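Ricin B-related lectin (PDB 5MUA) binds galactose through its ricin-type lectin domain and probably acts as a calcium-dependent papain-like cysteine protease, caught here with the inhibitor E-64. Local coordinates at residues B[158-163]-B[170-175]; B[163-168]-B[262-267]. All coordinates share one frame; numbering follows the deposited sequence. Where two conformers were deposited one is given.

Both contacts belong to the protease-like half of this chimerolectin. Helix 153-162, the turn after it and strand 170-173 are consecutive in the chain: the helix packs on that strand in contact 1, and the turn that leaves the helix at Cys163, the residue they share, packs on the distant strand 261-266 in contact 2. Their centres lie about 10 Å apart, and the two contacts touch: Thr159 CG2 stands 3.7 Å from Val262 CG2 and Leu160 O 3.4 Å from Leu166 CD1. Neither packing reaches the inhibitor; the Phe170 side chain is about 11 Å and that of Phe264 about 12 Å from a bound E-64. Segment 170-175, however, runs on to Ser175, which binds calcium at the subunit interface.

Contact 1 (B[158-163]-B[170-175]); sequences ATLLAC and FKSYLS. With CA (calcium ion), chain E; E64 (N-[N-[1-hydroxycarboxyethyl-carbonyl]leucylamino-butyl]-guanidine), chain F.
Leu160 drives its forked end against the ring edge of Phe170, CD2 lying in the ring plane 3.8 Å from CE2. Both side chains leave their backbones facing the partner, and with CG anti to the backbone N (chi1 177° for Leu160, 180° for Phe170) they cross at about a right angle. The same CD2 methyl also rests 3.8 Å from Ser172 CB, so one leucine branch fills the angle between ring and serine, while CD1 approaches Phe170 CZ at 4.0 Å. Leu161 adds a looser touch from the next helix position, its CD2 reaching Phe170 CD2 at 4.2 Å. One face of the ring lies over the backbone N of Ser172, offset toward the rim. No hydrogen bond joins the segments; the contact is apolar. Farther along, Ser175 O binds calcium at 2.4 Å beside E64 O4; Asp176 and, from the second subunit, Asp207 and Asp209 also bind that ion. Leu174 CG packs on the inhibitor's C14 at 3.5 Å. Helical residues 158-162 run nearly antiparallel to strand 170-173 (166°), which pairs in parallel with 280-285; Leu160 also reaches Trp252 and Phe286, while Tyr173 stacks on Phe283 of the second subunit.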
loop_
_atom_site.group_PDB
_atom_site.type_symbol
_atom_site.label_atom_id
_atom_site.label_comp_id
_atom_site.label_asym_id
_atom_site.label_seq_id
_atom_site.Cartn_x
_atom_site.Cartn_y
_atom_site.Cartn_z
ATOM N N ALA B 158 -13.733 6.934 16.776
ATOM C CA ALA B 158 -14.153 6.753 18.129
ATOM C C ALA B 158 -13.814 5.369 18.658
ATOM O O ALA B 158 -13.253 5.219 19.748
ATOM C CB ALA B 158 -15.644 7.047 18.312
ATOM N N THR B 159 -14.114 4.360 17.876
ATOM C CA THR B 159 -13.774 3.019 18.234
ATOM C C THR B 159 -12.265 2.878 18.531
ATOM O O THR B 159 -11.844 2.335 19.574
ATOM C CB THR B 159 -14.259 2.077 17.135
ATOM O OG1 THR B 159 -15.690 2.019 17.281
ATOM C CG2 THR B 159 -13.721 0.685 17.298
ATOM N N LEU B 160 -11.498 3.428 17.630
ATOM C CA LEU B 160 -10.039 3.345 17.700
ATOM C C LEU B 160 -9.517 4.058 18.940
ATOM O O LEU B 160 -8.747 3.478 19.718
ATOM C CB LEU B 160 -9.457 3.964 16.442
ATOM C CG LEU B 160 -7.969 4.033 16.343
ATOM C CD1 LEU B 160 -7.331 2.647 16.370
ATOM C CD2 LEU B 160 -7.657 4.774 15.066
ATOM N N LEU B 161 -10.006 5.243 19.195
ATOM C CA LEU B 161 -9.639 5.948 20.428
ATOM C C LEU B 161 -10.057 5.296 21.716
ATOM O O LEU B 161 -9.464 5.588 22.721
ATOM C CB LEU B 161 -10.053 7.434 20.407
ATOM C CG LEU B 161 -9.336 8.240 19.320
ATOM C CD1 LEU B 161 -9.867 9.671 19.328
ATOM C CD2 LEU B 161 -7.811 8.208 19.442
ATOM N N ALA B 162 -11.075 4.434 21.721
ATOM C CA ALA B 162 -11.514 3.782 22.936
ATOM C C ALA B 162 -10.867 2.400 23.175
ATOM O O ALA B 162 -11.051 1.767 24.203
ATOM C CB ALA B 162 -13.032 3.657 22.936
ATOM N N CYS B 163 -10.077 1.921 22.232
ATOM C CA CYS B 163 -9.458 0.608 22.405
ATOM C C CYS B 163 -8.231 0.639 23.342
ATOM O O CYS B 163 -7.640 1.680 23.562
ATOM C CB CYS B 163 -9.148 0.005 21.039
ATOM S SG CYS B 163 -7.478 0.098 20.341
ATOM N N PHE B 170 -0.388 8.313 20.673
ATOM C CA PHE B 170 -0.987 7.768 19.455
ATOM C C PHE B 170 -1.600 8.887 18.644
ATOM O O PHE B 170 -2.312 9.730 19.185
ATOM C CB PHE B 170 -2.144 6.859 19.802
ATOM C CG PHE B 170 -2.834 6.252 18.609
ATOM C CD1 PHE B 170 -2.198 5.316 17.865
ATOM C CD2 PHE B 170 -4.135 6.576 18.306
ATOM C CE1 PHE B 170 -2.793 4.724 16.752
ATOM C CE2 PHE B 170 -4.763 5.958 17.266
ATOM C CZ PHE B 170 -4.095 5.033 16.461
ATOM N N LYS B 171 -1.311 8.904 17.358
ATOM C CA LYS B 171 -2.038 9.736 16.378
ATOM C C LYS B 171 -2.522 8.884 15.226
ATOM O O LYS B 171 -1.826 7.976 14.772
ATOM C CB LYS B 171 -1.128 10.788 15.781
ATOM C CG LYS B 171 -0.360 11.690 16.748
ATOM C CD LYS B 171 -1.196 12.812 17.343
ATOM C CE LYS B 171 -0.348 13.755 18.210
ATOM N NZ LYS B 171 -0.325 13.259 19.615
ATOM N N SER B 172 -3.712 9.191 14.740
ATOM C CA SER B 172 -4.251 8.510 13.635
ATOM C C SER B 172 -4.773 9.528 12.618
ATOM O O SER B 172 -5.013 10.709 12.959
ATOM C CB SER B 172 -5.369 7.588 14.089
ATOM O OG SER B 172 -6.358 8.328 14.753
ATOM N N TYR B 173 -4.949 9.018 11.401
ATOM C CA TYR B 173 -5.333 9.806 10.230
ATOM C C TYR B 173 -6.381 9.037 9.452
ATOM O O TYR B 173 -6.223 7.843 9.225
ATOM C CB TYR B 173 -4.085 10.032 9.419
ATOM C CG TYR B 173 -3.000 10.746 10.225
ATOM C CD1 TYR B 173 -3.052 12.132 10.442
ATOM C CD2 TYR B 173 -2.036 10.028 10.868
ATOM C CE1 TYR B 173 -2.091 12.769 11.190
ATOM C CE2 TYR B 173 -1.105 10.646 11.664
ATOM C CZ TYR B 173 -1.145 12.011 11.807
ATOM O OH TYR B 173 -0.192 12.596 12.598
ATOM N N LEU B 174 -7.447 9.720 9.055
ATOM C CA LEU B 174 -8.585 9.110 8.454
ATOM C C LEU B 174 -8.528 9.437 6.970
ATOM O O LEU B 174 -8.163 10.570 6.617
ATOM C CB LEU B 174 -9.863 9.742 9.116
ATOM C CG LEU B 174 -11.215 9.721 8.427
ATOM C CD1 LEU B 174 -11.701 8.292 8.602
ATOM C CD2 LEU B 174 -12.243 10.672 9.042
ATOM N N SER B 175 -8.910 8.484 6.134
ATOM C CA SER B 175 -8.870 8.546 4.696
ATOM C C SER B 175 -10.202 8.800 3.973
ATOM O O SER B 175 -10.227 9.503 2.993
ATOM C CB SER B 175 -8.243 7.257 4.150
ATOM O OG SER B 175 -6.982 7.083 4.752
HETATM CA CA CA E . -10.576 9.412 0.636
HETATM C C1 E64 F . -8.580 13.010 -3.774
HETATM O O1 E64 F . -8.171 14.011 -4.402
HETATM O O2 E64 F . -9.010 11.986 -4.311
HETATM C C2 E64 F . -8.391 13.018 -2.275
HETATM C C3 E64 F . -9.715 12.556 -1.643
HETATM O O3 E64 F . -10.607 13.691 -1.938
HETATM C C4 E64 F . -9.605 12.430 -0.165
HETATM O O4 E64 F . -9.691 11.379 0.432
HETATM N N1 E64 F . -9.470 13.539 0.489
HETATM C C6 E64 F . -9.412 13.789 1.914
HETATM C C7 E64 F . -8.067 13.716 2.641
HETATM C C8 E64 F . -6.983 12.824 2.053
HETATM C C9 E64 F . -7.282 11.469 2.720
HETATM C C10 E64 F . -5.667 13.442 2.528
HETATM C C11 E64 F . -10.508 14.612 2.624
HETATM O O5 E64 F . -10.604 15.737 2.130
HETATM N N2 E64 F . -11.245 14.189 3.699
HETATM C C12 E64 F . -11.412 12.843 4.266
HETATM C C13 E64 F . -10.338 12.340 5.218
HETATM C C14 E64 F . -10.662 12.709 6.617
HETATM C C15 E64 F . -10.283 14.121 6.916
HETATM N N3 E64 F . -9.718 14.127 8.219
HETATM C C16 E64 F . -10.521 14.127 9.263
HETATM N N4 E64 F . -10.079 13.809 10.463
HETATM N N5 E64 F . -11.799 14.376 9.053
HETATM O O HOH W 1 -12.600 10.643 1.098
#

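Contact 2 (B[163-168]-B[262-267])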
loop_
_atom_site.group_PDB
_atom_site.type_symbol
_atom_site.label_atom_id
_atom_site.label_comp_id
_atom_site.label_asym_id
_atom_site.label_seq_id
_atom_site.Cartn_x
_atom_site.Cartn_y
_atom_site.Cartn_z
ATOM N N CYS B 163 -10.077 1.921 22.232
ATOM C CA CYS B 163 -9.458 0.608 22.405
ATOM C C CYS B 163 -8.231 0.639 23.342
ATOM O O CYS B 163 -7.640 1.680 23.562
ATOM C CB CYS B 163 -9.148 0.005 21.039
ATOM S SG CYS B 163 -7.478 0.098 20.341
ATOM N N PRO B 164 -7.864 -0.512 23.907
ATOM C CA PRO B 164 -6.857 -0.547 24.929
ATOM C C PRO B 164 -5.436 -0.655 24.328
ATOM O O PRO B 164 -4.514 -0.804 25.075
ATOM C CB PRO B 164 -7.160 -1.864 25.706
ATOM C CG PRO B 164 -7.807 -2.718 24.717
ATOM C CD PRO B 164 -8.578 -1.798 23.797
ATOM N N ALA B 165 -5.270 -0.521 23.015
ATOM C CA ALA B 165 -3.978 -0.925 22.389
ATOM C C ALA B 165 -3.171 0.302 21.944
ATOM O O ALA B 165 -2.392 0.166 20.996
ATOM C CB ALA B 165 -4.295 -1.846 21.199
ATOM N N LEU B 166 -3.380 1.476 22.552
ATOM C CA LEU B 166 -2.721 2.702 22.120
ATOM C C LEU B 166 -1.757 3.233 23.178
ATOM O O LEU B 166 -2.006 3.123 24.385
ATOM C CB LEU B 166 -3.730 3.797 21.909
ATOM C CG LEU B 166 -4.892 3.396 21.056
ATOM C CD1 LEU B 166 -5.844 4.583 21.014
ATOM C CD2 LEU B 166 -4.506 2.922 19.685
ATOM N N ARG B 167 -0.670 3.824 22.706
ATOM C CA ARG B 167 0.195 4.657 23.508
ATOM C C ARG B 167 -0.460 6.019 23.699
ATOM O O ARG B 167 -1.341 6.412 22.931
ATOM C CB ARG B 167 1.558 4.865 22.764
ATOM C CG ARG B 167 2.329 3.559 22.559
ATOM C CD ARG B 167 3.502 3.657 21.549
ATOM N NE ARG B 167 4.247 4.891 21.764
ATOM C CZ ARG B 167 5.368 5.007 22.459
ATOM N NH1 ARG B 167 5.957 3.947 22.994
ATOM N NH2 ARG B 167 5.905 6.206 22.618
ATOM N N GLN B 168 0.041 6.762 24.666
ATOM C CA GLN B 168 -0.388 8.146 24.971
ATOM C C GLN B 168 -0.182 9.077 23.841
ATOM O O GLN B 168 -0.942 10.013 23.657
ATOM C CB GLN B 168 0.323 8.742 26.233
ATOM C CG GLN B 168 -0.042 8.059 27.524
ATOM C CD GLN B 168 0.108 8.902 28.849
ATOM O OE1 GLN B 168 1.186 9.433 29.212
ATOM N NE2 GLN B 168 -1.012 8.986 29.589
ATOM N N VAL B 262 -11.669 -3.631 18.193
ATOM C CA VAL B 262 -10.532 -3.562 17.273
ATOM C C VAL B 262 -9.765 -4.898 17.290
ATOM O O VAL B 262 -9.349 -5.366 18.340
ATOM C CB VAL B 262 -9.657 -2.345 17.574
ATOM C CG1 VAL B 262 -8.519 -2.341 16.588
ATOM C CG2 VAL B 262 -10.483 -1.033 17.502
ATOM N N THR B 263 -9.606 -5.520 16.138
ATOM C CA THR B 263 -8.911 -6.783 16.011
ATOM C C THR B 263 -7.632 -6.495 15.208
ATOM O O THR B 263 -7.638 -5.638 14.352
ATOM C CB THR B 263 -9.767 -7.791 15.283
ATOM O OG1 THR B 263 -10.913 -8.042 16.101
ATOM C CG2 THR B 263 -9.073 -9.145 15.188
ATOM N N PHE B 264 -6.561 -7.232 15.506
ATOM C CA PHE B 264 -5.271 -7.009 14.855
ATOM C C PHE B 264 -4.963 -8.182 13.956
ATOM O O PHE B 264 -5.434 -9.344 14.128
ATOM C CB PHE B 264 -4.215 -6.683 15.897
ATOM C CG PHE B 264 -4.624 -5.619 16.818
ATOM C CD1 PHE B 264 -4.424 -4.279 16.495
ATOM C CD2 PHE B 264 -5.304 -5.926 17.998
ATOM C CE1 PHE B 264 -4.830 -3.271 17.349
ATOM C CE2 PHE B 264 -5.768 -4.917 18.848
ATOM C CZ PHE B 264 -5.528 -3.588 18.536
ATOM N N PHE B 265 -4.196 -7.865 12.910
ATOM C CA PHE B 265 -3.924 -8.759 11.843
ATOM C C PHE B 265 -2.424 -8.688 11.488
ATOM O O PHE B 265 -1.850 -7.595 11.357
ATOM C CB PHE B 265 -4.795 -8.432 10.631
ATOM C CG PHE B 265 -4.617 -9.396 9.461
ATOM C CD1 PHE B 265 -5.235 -10.645 9.471
ATOM C CD2 PHE B 265 -3.838 -9.067 8.360
ATOM C CE1 PHE B 265 -5.114 -11.516 8.399
ATOM C CE2 PHE B 265 -3.689 -9.945 7.284
ATOM C CZ PHE B 265 -4.317 -11.165 7.294
ATOM N N GLU B 266 -1.795 -9.856 11.426
ATOM C CA GLU B 266 -0.375 -9.967 11.106
ATOM C C GLU B 266 -0.211 -10.289 9.621
ATOM O O GLU B 266 -0.414 -11.430 9.216
ATOM C CB GLU B 266 0.293 -11.026 11.979
ATOM C CG GLU B 266 1.723 -11.343 11.581
ATOM C CD GLU B 266 2.505 -10.043 11.508
ATOM O OE1 GLU B 266 2.857 -9.671 10.417
ATOM O OE2 GLU B 266 2.715 -9.460 12.565
ATOM N N PRO B 267 0.201 -9.307 8.769
ATOM C CA PRO B 267 0.213 -9.572 7.344
ATOM C C PRO B 267 1.385 -10.487 6.861
ATOM O O PRO B 267 1.364 -10.905 5.725
ATOM C CB PRO B 267 0.376 -8.152 6.725
ATOM C CG PRO B 267 1.094 -7.405 7.769
ATOM C CD PRO B 267 0.435 -7.876 9.046
#
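Ala165 and Phe264 make the tighter of two apolar contacts between the turn after helix 153-162 and strand 261-266. The alanine methyl CB sits 3.4 Å from Phe264 CZ and 4.1 Å from both CE1 and CE2, centred on the far end of the ring and meeting it obliquely. Phe264 carries its CG anti to the carbonyl carbon (chi1 -51°), and the ring reaches across to the turn. The second apolar pair is Cys163 CB with Val262 CG2, 3.9 Å apart; this valine branch is the one beside the backbone N.

Polar bonding stays within the turn or leads to other strands. In one of the two conformers of Cys163, Ala165 N donates to its SG over 3.5 Å at 156°, a sulfur-accepted bond that is doubtful for the other. The backbone of Ala165 is also bonded to Ala281.

Tyr250, Trp252, Ala276 and Trp277 crowd the Phe264 side chain, and Trp252 touches Val262 as well. The contact thus joins the turn between helix 153-162 and strand 166-167 to the antiparallel strands 246-255 and 261-266, consistent with the beta-rich half of a papain-like fold; strand 246-255 also carries His248, which lines the E-64 pocket.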